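Side-chain contacts in AlkD2 (Streptococcus mutans, PDB 6M9M), which is of unknown function but binds inosine-5'-monophosphate and belongs to the HEAT-like repeat family of DNA glycosylases: residues Glu24-Ala27 and Leu28-Lys32; Glu70-Ile73 and Phe74-Asp77; Phe98-Lys101 and Ile102-Lys106; Lys32-Asp35 and Gly36-Lys40. All blocks are in the same frame, centred on the assembly; numbering follows the deposited sequence.

Overall arrangement
All four contacts are local and lie in roughly the N-terminal half of an all-helical HEAT-like repeat protein. Along the chain they run 1, 4, 2, 3. Contact 1 is on helix 21-32, and contact 4 joins the loop after it to helix 36-47; they share Lys32, and their centres are about 10 Å apart. Contact 2 sits inside helix 69-79 and contact 3 at the end of helix 85-102, with centres about 16 Å apart. Leu72 of contact 2 touches Phe98 of contact 3, Ile71 touches Lys40 of contact 4, and Tyr31 OH of contact 1 makes a weak hydrogen bond with Lys101 NZ of contact 3. The touches join helices both adjacent and further apart in sequence.

Contact 1: residues Glu24-Ala27 and Leu28-Lys32; sequences EQRA and LTDYK
Four successive i to i+4 bonds, from Leu28 N to Glu24 O through to Tyr31 N to Ala27 O, keep the backbone of helix 21-32 regular and set Arg26 and Asp30 one turn apart. These two side chains cross obliquely, and their charged ends do not meet directly. Arg26 NE lies 4.5 Å from Asp30 OD2, and the carboxylate oxygen is well out of the guanidinium plane, so no N-H points at it. The two planes are turned 74° apart. A water closes the gap instead: it accepts from Arg26 NE at 3.0 Å and donates to Asp30 OD1 at 2.8 Å. This is a water-mediated i to i+4 bridge on a helix of the HEAT-like array. Asp30 OD2 is taken by the hydroxyls of Tyr5 and Tyr57, while Arg26 NH1 makes a salt bridge to Asp12. Both charges are therefore anchored mainly to other helices, which probably stabilises the ionised carboxylate.

One residue earlier, on the exposed side, Thr29 OG1 lies 3.1 Å from Gln25 O and 3.2 Å from Gln25 NE2. The chi1 of Thr29, -64°, puts OG1 beside its own backbone N, over the preceding turn. Gln25 bends at chi2, which brings its amide round to that hydroxyl. Gln25 O also accepts Thr29 N at 3.0 Å.

Ala27 and Glu24 turn to the inner side and pack on Phe60 and Tyr64 of helix 52-65. Tyr31 meets the Tyr64 ring with planes about 40° apart. Arg26 lies against Leu9 and Phe13 of helix 2-13, so helix 21-32 touches both of these helices.

Contact 2: residues Glu70-Ile73 and Phe74-Asp77; sequences EILI and FMRD
Arg76 and its neighbour Asp77 form a salt bridge alongside Ile73, one turn back on helix 69-79. The arginine grips side-on: NE bonds Asp77 OD1 at 2.9 Å and NH2 bonds Asp77 OD2 at 2.9 Å. Both oxygens lie close to the guanidinium plane, but OD1 is met from 45° above the carboxylate plane. Arg76 bends at chi3 (68°), which turns its head to the aspartate. NH1 has a second partner, Glu113, so the cation has two acidic partners.

Ile73 CG1 lies over one face of this guanidinium, 4.1 Å from Arg76 NH2. Ile73 CG2 is 3.9 Å from the same nitrogen. The side chains run side by side, pointing the same way. CG2 also lies 3.9 Å from Asp77 OD2.

The stretch is a helix of the HEAT-like array, with a wider pi-type turn at 75-77. Its inner side is apolar. Met75 bends at chi3 and brings CE to 4.1 Å from Leu72 CD1. Leu72 and Met75 reach Trp114 of helix 108-115, Ile71 packs on Phe44 and Phe62, and the Phe74 ring meets that of Phe44 edge-to-face.

Contact 3: residues Phe98-Lys101 and Ile102-Lys106; sequences FCKK and IGYKK
Cys99 and Tyr104 meet in a helix-terminating contact, where helix 85-102 ends and the chain turns towards helix 108-115. Gly103 is the first residue to leave the helical conformation. Its phi is positive (109°), and its N still bonds Cys99 O at 2.8 Å, with a bent N-H...O angle of 135°. The preceding bond, Ile102 N to Phe98 O, is nearly straight.

After this turn the Tyr104 ring folds back under the last helical turn. The carbonyl carbon of Cys99 lies over the centre of one face. Cys99 CB touches Tyr104 CE1 at 3.4 Å, and the Cys99 sulfur lies obliquely, 5.5 Å from the ring centroid. Lys100 CB approaches Tyr104 OH at 3.6 Å. That hydroxyl is hydrogen-bonded to Asp96, further back on the same helix, which fixes the far end of the ring. Arg136 and Pro137 also touch the ring.

On another side of the helix, Ile102 CG2 sits over one face of the Phe98 ring, offset toward the rim and 4.1 Å from CZ. The chi1 of Ile102, -167°, places CG2 between backbone N and carbonyl carbon, where it leans back on the ring. Phe98 and Cys99 also pack on Ile110 and Ile111 of helix 108-115. Gly103 has no CB to jam against the preceding carbonyl oxygen, so the chain can turn here. Backbone atoms of Cys99 and Lys100 then locate the Tyr104 ring by its face, and Asp96 by its hydroxyl.

Contact 4: residues Lys32-Asp35 and Gly36-Lys40; sequences KSND and GEYIK
The Tyr38 ring and the Asp35 carboxylate are the flat groups that meet the other segment. The ring meets Asn34 obliquely, its CD2 lying 4.1 Å from Asn34 CB. The carboxylate is met from above its plane: Glu37 N bonds Asp35 OD2 at 2.9 Å, from 61° out of that plane, with an N-H...O angle of 139°. Its other oxygen, OD1, accepts a hydrogen bond from a water, which also donates to Glu37 OE1. The water thus links two like charges, whose nearest oxygens, Asp35 OD2 and Glu37 OE1, are 4.7 Å apart.

Asp35 is the N-cap of helix 36-47. Its chi1 of 175° sets CG beside its own carbonyl carbon and carries OD2 forward over the first turn, against Glu37 CB at 3.3 Å. A negative group here probably interacts well with the helix dipole. The first regular backbone bond follows, from Ile39 N to Asp35 O at 3.1 Å.

Glu37 bends at chi2, and its OE2 accepts from Lys40 NZ at 3.0 Å in a salt bridge. Lys40 is also paired with Asp68.

Ile39 crosses Asn34 at about a right angle, and both its CG1 and CD1 come to 3.6 Å from Asn34 CB. The amide of Asn34 turns back to the preceding helix, where ND2 bonds Asp30 O. Ser33 OG similarly bonds Thr29 O. Ile39 continues inward to Leu61 and Leu65 of helix 52-65.

Contact 1: residues Glu24-Ala27 and Leu28-Lys32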
loop_
_atom_site.group_PDB
_atom_site.type_symbol
_atom_site.label_atom_id
_atom_site.label_comp_id
_atom_site.label_asym_id
_atom_site.label_seq_id
_atom_site.Cartn_x
_atom_site.Cartn_y
_atom_site.Cartn_z
ATOM N N GLU A 24 -0.216 -4.990 -14.305
ATOM C CA GLU A 24 -0.122 -6.058 -13.322
ATOM C C GLU A 24 0.046 -7.413 -13.990
ATOM O O GLU A 24 0.906 -8.205 -13.597
ATOM C CB GLU A 24 -1.384 -6.045 -12.458
ATOM C CG GLU A 24 -1.341 -7.045 -11.324
ATOM C CD GLU A 24 -2.630 -7.094 -10.538
ATOM O OE1 GLU A 24 -3.699 -6.793 -11.124
ATOM O OE2 GLU A 24 -2.574 -7.453 -9.342
ATOM N N GLN A 25 -0.786 -7.715 -14.988
ATOM C CA GLN A 25 -0.708 -9.033 -15.609
ATOM C C GLN A 25 0.616 -9.230 -16.340
ATOM O O GLN A 25 1.194 -10.319 -16.293
ATOM C CB GLN A 25 -1.896 -9.261 -16.540
ATOM C CG GLN A 25 -1.928 -10.664 -17.134
ATOM C CD GLN A 25 -1.870 -11.762 -16.074
ATOM O OE1 GLN A 25 -2.756 -11.868 -15.223
ATOM N NE2 GLN A 25 -0.815 -12.572 -16.115
ATOM N N ARG A 26 1.125 -8.191 -17.004
ATOM C CA ARG A 26 2.423 -8.324 -17.660
ATOM C C ARG A 26 3.526 -8.572 -16.635
ATOM O O ARG A 26 4.391 -9.430 -16.839
ATOM C CB ARG A 26 2.719 -7.066 -18.474
ATOM C CG ARG A 26 3.854 -7.225 -19.470
ATOM C CD ARG A 26 3.432 -8.011 -20.731
ATOM N NE ARG A 26 4.427 -7.820 -21.777
ATOM C CZ ARG A 26 4.393 -6.853 -22.688
ATOM N NH1 ARG A 26 3.387 -5.989 -22.722
ATOM N NH2 ARG A 26 5.365 -6.769 -23.585
ATOM N N ALA A 27 3.512 -7.834 -15.520
ATOM C CA ALA A 27 4.501 -8.056 -14.475
ATOM C C ALA A 27 4.414 -9.474 -13.917
ATOM O O ALA A 27 5.444 -10.133 -13.706
ATOM C CB ALA A 27 4.310 -7.028 -13.361
ATOM N N LEU A 28 3.201 -9.966 -13.652
ATOM C CA LEU A 28 3.061 -11.316 -13.115
ATOM C C LEU A 28 3.641 -12.346 -14.076
ATOM O O LEU A 28 4.369 -13.252 -13.660
ATOM C CB LEU A 28 1.602 -11.611 -12.800
ATOM C CG LEU A 28 1.367 -12.954 -12.093
ATOM C CD1 LEU A 28 2.222 -13.120 -10.837
ATOM C CD2 LEU A 28 -0.106 -13.040 -11.743
ATOM N N THR A 29 3.310 -12.237 -15.367
ATOM C CA THR A 29 3.846 -13.153 -16.367
ATOM C C THR A 29 5.366 -13.122 -16.388
ATOM O O THR A 29 6.022 -14.170 -16.396
ATOM C CB THR A 29 3.296 -12.781 -17.744
ATOM O OG1 THR A 29 1.876 -12.962 -17.744
ATOM C CG2 THR A 29 3.917 -13.648 -18.836
ATOM N N ASP A 30 5.944 -11.924 -16.403
ATOM C CA ASP A 30 7.397 -11.817 -16.511
ATOM C C ASP A 30 8.087 -12.317 -15.247
ATOM O O ASP A 30 9.137 -12.962 -15.323
ATOM C CB ASP A 30 7.783 -10.374 -16.833
ATOM C CG ASP A 30 7.346 -9.938 -18.230
ATOM O OD1 ASP A 30 7.049 -10.814 -19.077
ATOM O OD2 ASP A 30 7.316 -8.714 -18.481
ATOM N N TYR A 31 7.500 -12.056 -14.081
ATOM C CA TYR A 31 8.039 -12.581 -12.835
ATOM C C TYR A 31 8.058 -14.106 -12.828
ATOM O O TYR A 31 9.025 -14.723 -12.365
ATOM C CB TYR A 31 7.208 -12.038 -11.667
ATOM C CG TYR A 31 7.592 -12.640 -10.347
ATOM C CD1 TYR A 31 8.757 -12.254 -9.705
ATOM C CD2 TYR A 31 6.797 -13.610 -9.747
ATOM C CE1 TYR A 31 9.122 -12.809 -8.503
ATOM C CE2 TYR A 31 7.169 -14.182 -8.538
ATOM C CZ TYR A 31 8.323 -13.766 -7.910
ATOM O OH TYR A 31 8.700 -14.330 -6.705
ATOM N N LYS A 32 7.009 -14.739 -13.348
ATOM C CA LYS A 32 6.908 -16.189 -13.252
ATOM C C LYS A 32 7.819 -16.909 -14.230
ATOM O O LYS A 32 8.161 -18.074 -13.990
ATOM C CB LYS A 32 5.458 -16.628 -13.474
ATOM C CG LYS A 32 4.539 -16.235 -12.334
ATOM C CD LYS A 32 3.081 -16.546 -12.642
ATOM C CE LYS A 32 2.746 -17.998 -12.350
ATOM N NZ LYS A 32 1.300 -18.273 -12.574
HETATM O O HOH W 1 5.534 -10.552 -21.410
#

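Contact 2: residues Glu70-Ile73 and Phe74-Asp77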
loop_
_atom_site.group_PDB
_atom_site.type_symbol
_atom_site.label_atom_id
_atom_site.label_comp_id
_atom_site.label_asym_id
_atom_site.label_seq_id
_atom_site.Cartn_x
_atom_site.Cartn_y
_atom_site.Cartn_z
ATOM N N GLU A 70 16.525 -5.723 -0.092
ATOM C CA GLU A 70 16.926 -4.535 -0.841
ATOM C C GLU A 70 15.808 -4.013 -1.729
ATOM O O GLU A 70 15.682 -2.794 -1.916
ATOM C CB GLU A 70 18.181 -4.823 -1.646
ATOM C CG GLU A 70 19.401 -5.032 -0.778
ATOM C CD GLU A 70 20.661 -5.281 -1.584
ATOM O OE1 GLU A 70 21.142 -6.418 -1.563
ATOM O OE2 GLU A 70 21.169 -4.336 -2.222
ATOM N N ILE A 71 14.983 -4.905 -2.272
ATOM C CA ILE A 71 13.824 -4.473 -3.042
ATOM C C ILE A 71 12.805 -3.808 -2.125
ATOM O O ILE A 71 12.245 -2.751 -2.448
ATOM C CB ILE A 71 13.216 -5.675 -3.796
ATOM C CG1 ILE A 71 14.211 -6.264 -4.811
ATOM C CG2 ILE A 71 11.913 -5.264 -4.470
ATOM C CD1 ILE A 71 14.458 -5.397 -6.029
ATOM N N LEU A 72 12.533 -4.432 -0.974
ATOM C CA LEU A 72 11.556 -3.864 -0.047
ATOM C C LEU A 72 11.984 -2.481 0.453
ATOM O O LEU A 72 11.153 -1.575 0.556
ATOM C CB LEU A 72 11.310 -4.835 1.097
ATOM C CG LEU A 72 10.236 -4.442 2.088
ATOM C CD1 LEU A 72 8.882 -4.346 1.422
ATOM C CD2 LEU A 72 10.197 -5.397 3.254
ATOM N N ILE A 73 13.281 -2.296 0.756
ATOM C CA ILE A 73 13.776 -0.979 1.160
ATOM C C ILE A 73 13.609 0.030 0.029
ATOM O O ILE A 73 13.243 1.185 0.262
ATOM C CB ILE A 73 15.245 -1.072 1.623
ATOM C CG1 ILE A 73 15.354 -1.788 2.973
ATOM C CG2 ILE A 73 15.899 0.305 1.668
ATOM C CD1 ILE A 73 16.778 -2.192 3.349
ATOM N N PHE A 74 13.895 -0.371 -1.210
ATOM C CA PHE A 74 13.709 0.549 -2.333
ATOM C C PHE A 74 12.243 0.963 -2.475
ATOM O O PHE A 74 11.942 2.137 -2.731
ATOM C CB PHE A 74 14.243 -0.089 -3.604
ATOM C CG PHE A 74 14.346 0.844 -4.776
ATOM C CD1 PHE A 74 15.482 1.599 -4.974
ATOM C CD2 PHE A 74 13.315 0.953 -5.685
ATOM C CE1 PHE A 74 15.594 2.454 -6.063
ATOM C CE2 PHE A 74 13.426 1.807 -6.782
ATOM C CZ PHE A 74 14.568 2.551 -6.967
ATOM N N MET A 75 11.315 0.022 -2.276
ATOM C CA MET A 75 9.897 0.369 -2.251
ATOM C C MET A 75 9.600 1.381 -1.149
ATOM O O MET A 75 8.931 2.401 -1.374
ATOM C CB MET A 75 9.064 -0.894 -2.022
ATOM C CG MET A 75 9.014 -1.887 -3.167
ATOM S SD MET A 75 8.367 -3.507 -2.705
ATOM C CE MET A 75 6.811 -3.080 -1.940
ATOM N N ARG A 76 10.080 1.096 0.060
ATOM C CA ARG A 76 9.783 1.913 1.233
ATOM C C ARG A 76 10.299 3.331 1.077
ATOM O O ARG A 76 9.607 4.293 1.418
ATOM C CB ARG A 76 10.428 1.266 2.462
ATOM C CG ARG A 76 10.067 1.901 3.801
ATOM C CD ARG A 76 10.901 1.329 4.943
ATOM N NE ARG A 76 12.284 1.743 4.791
ATOM C CZ ARG A 76 13.343 1.131 5.304
ATOM N NH1 ARG A 76 13.201 0.041 6.034
ATOM N NH2 ARG A 76 14.544 1.621 5.065
ATOM N N ASP A 77 11.521 3.478 0.568
ATOM C CA ASP A 77 12.216 4.749 0.639
ATOM C C ASP A 77 12.338 5.484 -0.687
ATOM O O ASP A 77 12.543 6.695 -0.672
ATOM C CB ASP A 77 13.634 4.540 1.188
ATOM C CG ASP A 77 13.656 4.160 2.649
ATOM O OD1 ASP A 77 12.607 4.259 3.329
ATOM O OD2 ASP A 77 14.735 3.741 3.104
#

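Contact 3: residues Phe98-Lys101 and Ile102-Lys106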
loop_
_atom_site.group_PDB
_atom_site.type_symbol
_atom_site.label_atom_id
_atom_site.label_comp_id
_atom_site.label_asym_id
_atom_site.label_seq_id
_atom_site.Cartn_x
_atom_site.Cartn_y
_atom_site.Cartn_z
ATOM N N PHE A 98 3.840 -7.991 -0.584
ATOM C CA PHE A 98 4.880 -8.412 0.349
ATOM C C PHE A 98 4.262 -9.097 1.570
ATOM O O PHE A 98 4.690 -10.188 1.984
ATOM C CB PHE A 98 5.716 -7.213 0.829
ATOM C CG PHE A 98 6.573 -7.570 2.007
ATOM C CD1 PHE A 98 7.685 -8.362 1.844
ATOM C CD2 PHE A 98 6.220 -7.194 3.296
ATOM C CE1 PHE A 98 8.447 -8.758 2.916
ATOM C CE2 PHE A 98 6.977 -7.605 4.373
ATOM C CZ PHE A 98 8.099 -8.378 4.179
ATOM N N CYS A 99 3.248 -8.454 2.168
ATOM C CA CYS A 99 2.657 -8.978 3.399
ATOM C C CYS A 99 1.972 -10.315 3.152
ATOM O O CYS A 99 2.059 -11.223 3.985
ATOM C CB CYS A 99 1.671 -7.969 3.984
ATOM S SG CYS A 99 2.396 -6.431 4.569
ATOM N N LYS A 100 1.272 -10.443 2.022
ATOM C CA LYS A 100 0.614 -11.698 1.680
ATOM C C LYS A 100 1.616 -12.825 1.519
ATOM O O LYS A 100 1.360 -13.955 1.952
ATOM C CB LYS A 100 -0.169 -11.485 0.373
ATOM C CG LYS A 100 -0.885 -12.694 -0.190
ATOM C CD LYS A 100 -1.585 -12.324 -1.509
ATOM C CE LYS A 100 -2.344 -13.503 -2.090
ATOM N NZ LYS A 100 -3.097 -13.139 -3.327
ATOM N N LYS A 101 2.756 -12.542 0.872
ATOM C CA LYS A 101 3.735 -13.585 0.582
ATOM C C LYS A 101 4.432 -14.068 1.846
ATOM O O LYS A 101 4.607 -15.273 2.041
ATOM C CB LYS A 101 4.760 -13.072 -0.429
ATOM C CG LYS A 101 4.217 -12.914 -1.842
ATOM C CD LYS A 101 5.016 -13.725 -2.861
ATOM C CE LYS A 101 5.688 -12.824 -3.889
ATOM N NZ LYS A 101 6.225 -13.607 -5.043
ATOM N N ILE A 102 4.852 -13.142 2.714
ATOM C CA ILE A 102 5.515 -13.568 3.936
ATOM C C ILE A 102 4.514 -14.079 4.953
ATOM O O ILE A 102 4.850 -14.934 5.776
ATOM C CB ILE A 102 6.380 -12.437 4.512
ATOM C CG1 ILE A 102 7.304 -13.000 5.587
ATOM C CG2 ILE A 102 5.497 -11.357 5.080
ATOM C CD1 ILE A 102 8.276 -11.978 6.134
ATOM N N GLY A 103 3.282 -13.576 4.906
ATOM C CA GLY A 103 2.254 -13.864 5.891
ATOM C C GLY A 103 1.995 -12.642 6.751
ATOM O O GLY A 103 2.937 -12.025 7.241
ATOM N N TYR A 104 0.734 -12.268 6.941
ATOM C CA TYR A 104 0.437 -11.009 7.617
ATOM C C TYR A 104 0.978 -10.974 9.043
ATOM O O TYR A 104 1.534 -9.955 9.466
ATOM C CB TYR A 104 -1.058 -10.678 7.526
ATOM C CG TYR A 104 -1.454 -10.307 6.114
ATOM C CD1 TYR A 104 -1.343 -9.001 5.658
ATOM C CD2 TYR A 104 -1.903 -11.264 5.228
ATOM C CE1 TYR A 104 -1.662 -8.673 4.367
ATOM C CE2 TYR A 104 -2.228 -10.940 3.920
ATOM C CZ TYR A 104 -2.100 -9.644 3.499
ATOM O OH TYR A 104 -2.423 -9.335 2.190
ATOM N N LYS A 105 0.829 -12.059 9.802
ATOM C CA LYS A 105 1.386 -12.078 11.150
ATOM C C LYS A 105 2.900 -11.918 11.124
ATOM O O LYS A 105 3.457 -11.131 11.899
ATOM C CB LYS A 105 0.981 -13.345 11.894
ATOM C CG LYS A 105 1.427 -13.372 13.375
ATOM C CD LYS A 105 0.899 -14.623 14.052
ATOM C CE LYS A 105 1.319 -14.718 15.511
ATOM N NZ LYS A 105 2.784 -14.890 15.683
ATOM N N LYS A 106 3.584 -12.633 10.226
ATOM C CA LYS A 106 5.032 -12.513 10.133
ATOM C C LYS A 106 5.468 -11.140 9.648
ATOM O O LYS A 106 6.590 -10.722 9.943
ATOM C CB LYS A 106 5.604 -13.616 9.250
ATOM C CG LYS A 106 5.587 -14.991 9.913
ATOM C CD LYS A 106 6.134 -16.071 8.992
ATOM C CE LYS A 106 6.222 -17.416 9.699
ATOM N NZ LYS A 106 6.958 -18.442 8.919
#

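Contact 4: residues Lys32-Asp35 and Gly36-Lys40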
loop_
_atom_site.group_PDB
_atom_site.type_symbol
_atom_site.label_atom_id
_atom_site.label_comp_id
_atom_site.label_asym_id
_atom_site.label_seq_id
_atom_site.Cartn_x
_atom_site.Cartn_y
_atom_site.Cartn_z
ATOM N N LYS A 32 7.009 -14.739 -13.348
ATOM C CA LYS A 32 6.908 -16.189 -13.252
ATOM C C LYS A 32 7.819 -16.909 -14.230
ATOM O O LYS A 32 8.161 -18.074 -13.990
ATOM C CB LYS A 32 5.458 -16.628 -13.474
ATOM C CG LYS A 32 4.539 -16.235 -12.334
ATOM C CD LYS A 32 3.081 -16.546 -12.642
ATOM C CE LYS A 32 2.746 -17.998 -12.350
ATOM N NZ LYS A 32 1.300 -18.273 -12.574
ATOM N N SER A 33 8.223 -16.258 -15.316
ATOM C CA SER A 33 8.891 -16.946 -16.411
ATOM C C SER A 33 10.388 -16.683 -16.473
ATOM O O SER A 33 11.041 -17.117 -17.428
ATOM C CB SER A 33 8.243 -16.559 -17.742
ATOM O OG SER A 33 8.463 -15.182 -18.018
ATOM N N ASN A 34 10.953 -15.998 -15.490
ATOM C CA ASN A 34 12.372 -15.695 -15.513
ATOM C C ASN A 34 12.941 -15.781 -14.106
ATOM O O ASN A 34 12.227 -15.620 -13.113
ATOM C CB ASN A 34 12.623 -14.279 -16.049
ATOM C CG ASN A 34 12.119 -14.093 -17.459
ATOM O OD1 ASN A 34 12.810 -14.425 -18.418
ATOM N ND2 ASN A 34 10.905 -13.572 -17.597
ATOM N N ASP A 35 14.253 -16.013 -14.035
ATOM C CA ASP A 35 14.943 -16.016 -12.750
ATOM C C ASP A 35 14.872 -14.659 -12.062
ATOM O O ASP A 35 14.977 -13.614 -12.707
ATOM C CB ASP A 35 16.410 -16.410 -12.940
ATOM C CG ASP A 35 17.192 -16.303 -11.657
ATOM O OD1 ASP A 35 17.013 -17.185 -10.790
ATOM O OD2 ASP A 35 17.955 -15.332 -11.493
ATOM N N GLY A 36 14.738 -14.696 -10.731
ATOM C CA GLY A 36 14.558 -13.487 -9.955
ATOM C C GLY A 36 15.705 -12.501 -10.037
ATOM O O GLY A 36 15.485 -11.291 -9.961
ATOM N N GLU A 37 16.948 -12.982 -10.155
ATOM C CA GLU A 37 18.055 -12.032 -10.200
ATOM C C GLU A 37 18.034 -11.225 -11.497
ATOM O O GLU A 37 18.353 -10.034 -11.485
ATOM C CB GLU A 37 19.400 -12.735 -9.984
ATOM C CG GLU A 37 19.424 -13.789 -8.858
ATOM C CD GLU A 37 18.761 -13.350 -7.562
ATOM O OE1 GLU A 37 18.084 -14.198 -6.932
ATOM O OE2 GLU A 37 18.913 -12.180 -7.158
ATOM N N TYR A 38 17.607 -11.835 -12.604
ATOM C CA TYR A 38 17.392 -11.099 -13.848
ATOM C C TYR A 38 16.222 -10.120 -13.719
ATOM O O TYR A 38 16.321 -8.953 -14.120
ATOM C CB TYR A 38 17.132 -12.090 -14.984
ATOM C CG TYR A 38 16.684 -11.446 -16.281
ATOM C CD1 TYR A 38 17.607 -11.017 -17.222
ATOM C CD2 TYR A 38 15.336 -11.253 -16.555
ATOM C CE1 TYR A 38 17.195 -10.435 -18.412
ATOM C CE2 TYR A 38 14.917 -10.654 -17.730
ATOM C CZ TYR A 38 15.849 -10.246 -18.651
ATOM O OH TYR A 38 15.428 -9.664 -19.830
ATOM N N ILE A 39 15.096 -10.573 -13.161
ATOM C CA ILE A 39 13.920 -9.714 -13.052
ATOM C C ILE A 39 14.173 -8.524 -12.133
ATOM O O ILE A 39 13.581 -7.459 -12.337
ATOM C CB ILE A 39 12.686 -10.550 -12.644
ATOM C CG1 ILE A 39 12.343 -11.537 -13.766
ATOM C CG2 ILE A 39 11.486 -9.664 -12.346
ATOM C CD1 ILE A 39 11.858 -10.872 -15.041
ATOM N N LYS A 40 15.035 -8.668 -11.117
ATOM C CA LYS A 40 15.400 -7.511 -10.300
ATOM C C LYS A 40 16.042 -6.421 -11.151
ATOM O O LYS A 40 15.717 -5.238 -11.010
ATOM C CB LYS A 40 16.328 -7.921 -9.158
ATOM C CG LYS A 40 15.612 -8.715 -8.065
ATOM C CD LYS A 40 16.583 -9.387 -7.121
ATOM C CE LYS A 40 15.878 -10.465 -6.324
ATOM N NZ LYS A 40 16.771 -11.178 -5.369
HETATM O O HOH W 2 16.514 -16.223 -8.162
#